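Local coordinates for BpsB (PgaB), Poly-beta-1,6-N-acetyl-D-glucosamine N-deacetylase (Bordetella bronchiseptica RB50, PDB 5BU6), which removes acetyl groups from the N-acetylglucosamine units of poly-beta-1,6-N-acetyl-D-glucosamine, probably by the metal-dependent mechanism of family 4 carbohydrate esterases, and is required for biofilm formation, at residues A[47-51]-A[96-102]; A[153-158]-A[199-203]. The protein carries 5 engineered substitutions. All coordinates share one frame; numbering follows the deposited sequence.

Contact 1: residues A[47-51]-A[96-102]; sequences FEWIR and LLAAFNY. Engineered in segment 96-102: Ala98 (natural residue Lys), Ala99 (natural residue Lys).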
loop_
_atom_site.group_PDB
_atom_site.type_symbol
_atom_site.label_atom_id
_atom_site.label_comp_id
_atom_site.label_asym_id
_atom_site.label_seq_id
_atom_site.Cartn_x
_atom_site.Cartn_y
_atom_site.Cartn_z
ATOM N N PHE A 47 -12.544 7.251 -12.527
ATOM C CA PHE A 47 -13.567 7.580 -11.538
ATOM C C PHE A 47 -14.949 7.579 -12.173
ATOM O O PHE A 47 -15.935 7.246 -11.523
ATOM C CB PHE A 47 -13.282 8.927 -10.885
ATOM C CG PHE A 47 -12.314 8.845 -9.734
ATOM C CD1 PHE A 47 -11.362 7.842 -9.684
ATOM C CD2 PHE A 47 -12.367 9.758 -8.701
ATOM C CE1 PHE A 47 -10.466 7.760 -8.623
ATOM C CE2 PHE A 47 -11.480 9.683 -7.641
ATOM C CZ PHE A 47 -10.528 8.685 -7.600
ATOM N N GLU A 48 -15.010 7.946 -13.446
ATOM C CA GLU A 48 -16.266 7.898 -14.194
ATOM C C GLU A 48 -16.696 6.468 -14.524
ATOM O O GLU A 48 -17.890 6.159 -14.511
ATOM C CB GLU A 48 -16.154 8.719 -15.485
ATOM C CG GLU A 48 -16.113 10.227 -15.277
ATOM C CD GLU A 48 -17.445 10.813 -14.826
ATOM O OE1 GLU A 48 -17.484 12.027 -14.529
ATOM O OE2 GLU A 48 -18.452 10.073 -14.775
ATOM N N TRP A 49 -15.739 5.597 -14.831
ATOM C CA TRP A 49 -16.041 4.174 -15.057
ATOM C C TRP A 49 -16.632 3.558 -13.791
ATOM O O TRP A 49 -17.649 2.861 -13.841
ATOM C CB TRP A 49 -14.778 3.406 -15.469
ATOM C CG TRP A 49 -14.914 1.886 -15.537
ATOM C CD1 TRP A 49 -15.573 1.163 -16.492
ATOM C CD2 TRP A 49 -14.338 0.920 -14.636
ATOM N NE1 TRP A 49 -15.458 -0.186 -16.235
ATOM C CE2 TRP A 49 -14.705 -0.361 -15.104
ATOM C CE3 TRP A 49 -13.555 1.015 -13.480
ATOM C CZ2 TRP A 49 -14.319 -1.535 -14.456
ATOM C CZ3 TRP A 49 -13.171 -0.154 -12.837
ATOM C CH2 TRP A 49 -13.558 -1.411 -13.329
ATOM N N ILE A 50 -15.987 3.840 -12.666
ATOM C CA ILE A 50 -16.429 3.326 -11.370
ATOM C C ILE A 50 -17.893 3.695 -11.159
ATOM O O ILE A 50 -18.720 2.837 -10.886
ATOM C CB ILE A 50 -15.566 3.874 -10.227
ATOM C CG1 ILE A 50 -14.157 3.271 -10.304
ATOM C CG2 ILE A 50 -16.204 3.586 -8.864
ATOM C CD1 ILE A 50 -13.198 3.828 -9.313
ATOM N N ARG A 51 -18.195 4.976 -11.334
ATOM C CA ARG A 51 -19.541 5.494 -11.176
ATOM C C ARG A 51 -20.547 4.828 -12.106
ATOM O O ARG A 51 -21.553 4.292 -11.646
ATOM C CB ARG A 51 -19.544 7.003 -11.409
ATOM C CG ARG A 51 -20.861 7.669 -11.097
ATOM C CD ARG A 51 -20.865 9.121 -11.550
ATOM N NE ARG A 51 -20.500 10.037 -10.476
ATOM C CZ ARG A 51 -20.360 11.349 -10.638
ATOM N NH1 ARG A 51 -20.030 12.118 -9.607
ATOM N NH2 ARG A 51 -20.547 11.894 -11.834
ATOM N N LEU A 96 -10.113 14.856 -6.538
ATOM C CA LEU A 96 -11.068 14.007 -7.229
ATOM C C LEU A 96 -11.844 13.156 -6.224
ATOM O O LEU A 96 -13.045 12.956 -6.368
ATOM C CB LEU A 96 -10.370 13.117 -8.254
ATOM C CG LEU A 96 -10.147 13.705 -9.650
ATOM C CD1 LEU A 96 -9.473 12.675 -10.537
ATOM C CD2 LEU A 96 -11.456 14.167 -10.271
ATOM N N LEU A 97 -11.159 12.640 -5.215
ATOM C CA LEU A 97 -11.846 11.912 -4.159
ATOM C C LEU A 97 -12.925 12.787 -3.530
ATOM O O LEU A 97 -14.045 12.341 -3.303
ATOM C CB LEU A 97 -10.857 11.456 -3.099
ATOM C CG LEU A 97 -9.866 10.393 -3.567
ATOM C CD1 LEU A 97 -8.911 10.079 -2.449
ATOM C CD2 LEU A 97 -10.593 9.123 -4.012
ATOM N N ALA A 98 -12.586 14.045 -3.272
ATOM C CA ALA A 98 -13.544 14.988 -2.700
ATOM C C ALA A 98 -14.719 15.245 -3.636
ATOM O O ALA A 98 -15.874 15.248 -3.210
ATOM C CB ALA A 98 -12.851 16.293 -2.350
ATOM N N ALA A 99 -14.423 15.467 -4.914
ATOM C CA ALA A 99 -15.448 15.793 -5.891
ATOM C C ALA A 99 -16.440 14.648 -6.108
ATOM O O ALA A 99 -17.621 14.887 -6.304
ATOM C CB ALA A 99 -14.803 16.187 -7.214
ATOM N N PHE A 100 -15.956 13.410 -6.075
ATOM C CA PHE A 100 -16.829 12.246 -6.243
ATOM C C PHE A 100 -17.355 11.727 -4.904
ATOM O O PHE A 100 -18.213 10.848 -4.873
ATOM C CB PHE A 100 -16.077 11.119 -6.962
ATOM C CG PHE A 100 -15.985 11.301 -8.455
ATOM C CD1 PHE A 100 -15.042 12.155 -9.008
ATOM C CD2 PHE A 100 -16.831 10.598 -9.306
ATOM C CE1 PHE A 100 -14.964 12.329 -10.396
ATOM C CE2 PHE A 100 -16.750 10.761 -10.689
ATOM C CZ PHE A 100 -15.811 11.625 -11.229
ATOM N N ASN A 101 -16.817 12.276 -3.812
ATOM C CA ASN A 101 -17.071 11.815 -2.451
ATOM C C ASN A 101 -16.740 10.341 -2.252
ATOM O O ASN A 101 -17.486 9.609 -1.618
ATOM C CB ASN A 101 -18.525 12.073 -2.041
ATOM C CG ASN A 101 -18.707 12.035 -0.535
ATOM O OD1 ASN A 101 -17.877 12.560 0.211
ATOM N ND2 ASN A 101 -19.769 11.387 -0.079
ATOM N N TYR A 102 -15.608 9.910 -2.800
ATOM C CA TYR A 102 -15.125 8.548 -2.619
ATOM C C TYR A 102 -14.056 8.474 -1.529
ATOM O O TYR A 102 -13.104 9.256 -1.559
ATOM C CB TYR A 102 -14.504 8.023 -3.896
ATOM C CG TYR A 102 -15.413 7.825 -5.079
ATOM C CD1 TYR A 102 -16.792 7.689 -4.934
ATOM C CD2 TYR A 102 -14.868 7.707 -6.348
ATOM C CE1 TYR A 102 -17.596 7.466 -6.043
ATOM C CE2 TYR A 102 -15.661 7.496 -7.450
ATOM C CZ TYR A 102 -17.011 7.373 -7.297
ATOM O OH TYR A 102 -17.756 7.146 -8.432
HETATM O O HOH W 1 -20.013 9.956 -6.999
#
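Phe47 and Phe100 both hold CG anti to their own carbonyl carbon (chi1 -84° and -79°), and these torsions bring the two rings edge to face between the helices. The pair is T-shaped: the edge of Phe47 points at the face of Phe100, with the ring planes at 90°. Phe47 CB lies over the same ring in a CH-pi contact, 3.8 Å from the Phe100 centroid. Further out, Phe47 CZ meets Leu97 CD2 at 3.6 Å, and Phe47 CE2 meets Leu96 CB at 3.7 Å. Tyr102 CD2 sits over one face of Phe47, near the rim, with the rings oblique. The Arg51 chain bends at chi3, which brings its guanidinium against Phe100, whose CE2 lies over the centre of one guanidinium face, with the two planes oblique. Water 1 donates to Phe100 O and takes a weak bond from Arg51 NH1. A Schellman motif ends helix 88-100: Tyr102 N bonds to Leu97 O at 2.9 Å, while Asn101, with positive phi, gives a weak bond to Ala98 O. Just after this turn, the Tyr102 side chain points toward helix 43-52, and its OH lies 3.5 Å from Arg51 CB. Tyr102 and Ile50 also touch Leu80 of strand 77-83. The arrangement is an aromatic cluster between two helices packed beside the sheet of the polysaccharide deacetylase fold.

Contact 2: residues A[153-158]-A[199-203]; sequences SHSHNL and DLKTS. With NI (nickel (II) ion), chain C.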
loop_
_atom_site.group_PDB
_atom_site.type_symbol
_atom_site.label_atom_id
_atom_site.label_comp_id
_atom_site.label_asym_id
_atom_site.label_seq_id
_atom_site.Cartn_x
_atom_site.Cartn_y
_atom_site.Cartn_z
ATOM N N SER A 153 0.384 1.896 6.467
ATOM C CA SER A 153 1.813 1.721 6.253
ATOM C C SER A 153 2.070 1.057 4.906
ATOM O O SER A 153 1.413 0.073 4.560
ATOM C CB SER A 153 2.426 0.885 7.375
ATOM O OG SER A 153 3.795 0.613 7.159
ATOM N N HIS A 154 3.034 1.599 4.162
ATOM C CA HIS A 154 3.621 0.902 3.007
ATOM C C HIS A 154 5.036 0.462 3.373
ATOM O O HIS A 154 5.900 0.370 2.506
ATOM C CB HIS A 154 3.625 1.814 1.766
ATOM C CG HIS A 154 3.589 1.074 0.470
ATOM N ND1 HIS A 154 3.239 -0.259 0.379
ATOM C CD2 HIS A 154 3.870 1.477 -0.793
ATOM C CE1 HIS A 154 3.313 -0.647 -0.884
ATOM N NE2 HIS A 154 3.674 0.393 -1.617
ATOM N N SER A 155 5.224 0.184 4.667
ATOM C CA SER A 155 6.500 -0.133 5.349
ATOM C C SER A 155 7.292 1.149 5.633
ATOM O O SER A 155 6.939 2.218 5.162
ATOM C CB SER A 155 7.376 -1.126 4.566
ATOM O OG SER A 155 8.139 -0.473 3.555
ATOM N N HIS A 156 8.337 1.030 6.439
ATOM C CA HIS A 156 9.293 2.123 6.631
ATOM C C HIS A 156 10.319 2.067 5.507
ATOM O O HIS A 156 10.396 2.962 4.698
ATOM C CB HIS A 156 9.984 2.040 8.002
ATOM C CG HIS A 156 10.957 3.152 8.266
ATOM N ND1 HIS A 156 10.590 4.479 8.264
ATOM C CD2 HIS A 156 12.285 3.130 8.531
ATOM C CE1 HIS A 156 11.648 5.228 8.522
ATOM N NE2 HIS A 156 12.693 4.433 8.683
ATOM N N ASN A 157 11.080 0.988 5.454
ATOM C CA ASN A 157 12.116 0.846 4.440
ATOM C C ASN A 157 12.129 -0.555 3.829
ATOM O O ASN A 157 13.169 -1.157 3.667
ATOM C CB ASN A 157 13.478 1.183 5.049
ATOM C CG ASN A 157 14.560 1.369 4.010
ATOM O OD1 ASN A 157 14.282 1.660 2.837
ATOM N ND2 ASN A 157 15.805 1.194 4.432
ATOM N N LEU A 158 10.960 -1.094 3.507
ATOM C CA LEU A 158 10.925 -2.409 2.862
ATOM C C LEU A 158 10.533 -2.295 1.398
ATOM O O LEU A 158 10.322 -3.306 0.733
ATOM C CB LEU A 158 9.949 -3.334 3.579
ATOM C CG LEU A 158 10.296 -3.587 5.044
ATOM C CD1 LEU A 158 9.215 -4.453 5.642
ATOM C CD2 LEU A 158 11.655 -4.241 5.190
ATOM N N ASP A 199 10.836 -2.311 11.470
ATOM C CA ASP A 199 10.368 -1.543 10.320
ATOM C C ASP A 199 8.894 -1.162 10.449
ATOM O O ASP A 199 8.541 0.004 10.317
ATOM C CB ASP A 199 10.576 -2.327 9.029
ATOM C CG ASP A 199 10.305 -1.488 7.797
ATOM O OD1 ASP A 199 9.113 -1.317 7.450
ATOM O OD2 ASP A 199 11.280 -0.996 7.185
ATOM N N LEU A 200 8.031 -2.144 10.702
ATOM C CA LEU A 200 6.604 -1.849 10.789
ATOM C C LEU A 200 6.309 -0.927 11.970
ATOM O O LEU A 200 5.493 -0.005 11.856
ATOM C CB LEU A 200 5.786 -3.145 10.904
ATOM C CG LEU A 200 5.935 -4.091 9.712
ATOM C CD1 LEU A 200 5.055 -5.327 9.849
ATOM C CD2 LEU A 200 5.637 -3.355 8.424
ATOM N N LYS A 201 6.954 -1.194 13.106
ATOM C CA LYS A 201 6.759 -0.391 14.310
ATOM C C LYS A 201 7.158 1.065 14.052
ATOM O O LYS A 201 6.442 1.996 14.416
ATOM C CB LYS A 201 7.578 -0.949 15.480
ATOM C CG LYS A 201 7.241 -0.323 16.833
ATOM C CD LYS A 201 8.365 -0.520 17.854
ATOM C CE LYS A 201 8.861 -1.964 17.913
ATOM N NZ LYS A 201 7.923 -2.892 18.612
ATOM N N THR A 202 8.312 1.253 13.427
ATOM C CA THR A 202 8.755 2.591 13.058
ATOM C C THR A 202 7.753 3.322 12.152
ATOM O O THR A 202 7.440 4.492 12.402
ATOM C CB THR A 202 10.143 2.540 12.383
ATOM O OG1 THR A 202 11.078 1.955 13.291
ATOM C CG2 THR A 202 10.640 3.942 12.015
ATOM N N SER A 203 7.238 2.657 11.116
ATOM C CA SER A 203 6.298 3.332 10.216
ATOM C C SER A 203 5.018 3.740 10.944
ATOM O O SER A 203 4.494 4.836 10.723
ATOM C CB SER A 203 5.955 2.449 8.994
ATOM O OG SER A 203 5.131 1.359 9.365
HETATM NI NI NI C . 4.446 0.759 -3.642
HETATM O O HOH W 2 2.485 1.018 -4.420
HETATM O O HOH W 3 4.979 1.094 -5.716
#
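Thr202 CG2 sits over the centre of one face of the His156 ring, a CH-pi contact 3.7 Å from the centroid and 4° off the normal. His156 ND1 is hydrogen-bonded to Thr110 OG1, which helps to fix the ring. The Asp199 carboxylate grips two successive backbone N-H groups of the loop. His156 N reaches OD1 of Asp199 at 2.7 Å, on the syn side but 31° out of the carboxylate plane. Asn157 N uses the syn lone pair of Asp199 OD2 at 2.6 Å. Leu158 CG packs against Asp199 CG at 3.5 Å. Ser153 OG donates to Ser203 OG at 2.7 Å and accepts from Ser155 N, making an ST turn. Ser203 OG lies between its backbone N and carbonyl carbon (chi1 72°), where it donates a hydrogen bond to Leu200 O, 2.9 Å away. Ser155 OG donates to His154 O and accepts from Leu158 N, so the loop is also braced from within. The side chain of His154 leaves the backbone away from the helix, and its NE2 binds nickel at 2.2 Å. Asp84, His159 and waters 2 and 3 also bind the metal. This Asp-His-His metal site is characteristic of family 4 carbohydrate esterases.

How the contacts relate
Contact 1 closes before contact 2 opens along the chain. Their centres are 29 Å apart, on opposite sides of the chain's centre, and their nearest atoms stay about 15 Å apart. They share no helix: contact 1 joins helices 43-52 and 88-100, while contact 2 joins the loop after strand 149-153 to helix 189-211. The parallel sheet connects them. Strand 77-83 touches the side chains of contact 1, and strand 104-108 lies between it and strand 149-153. Contact 1 packs helices against the sheet, well away from the nickel held by His154. Contact 2 ties a metal-binding loop to a long helix.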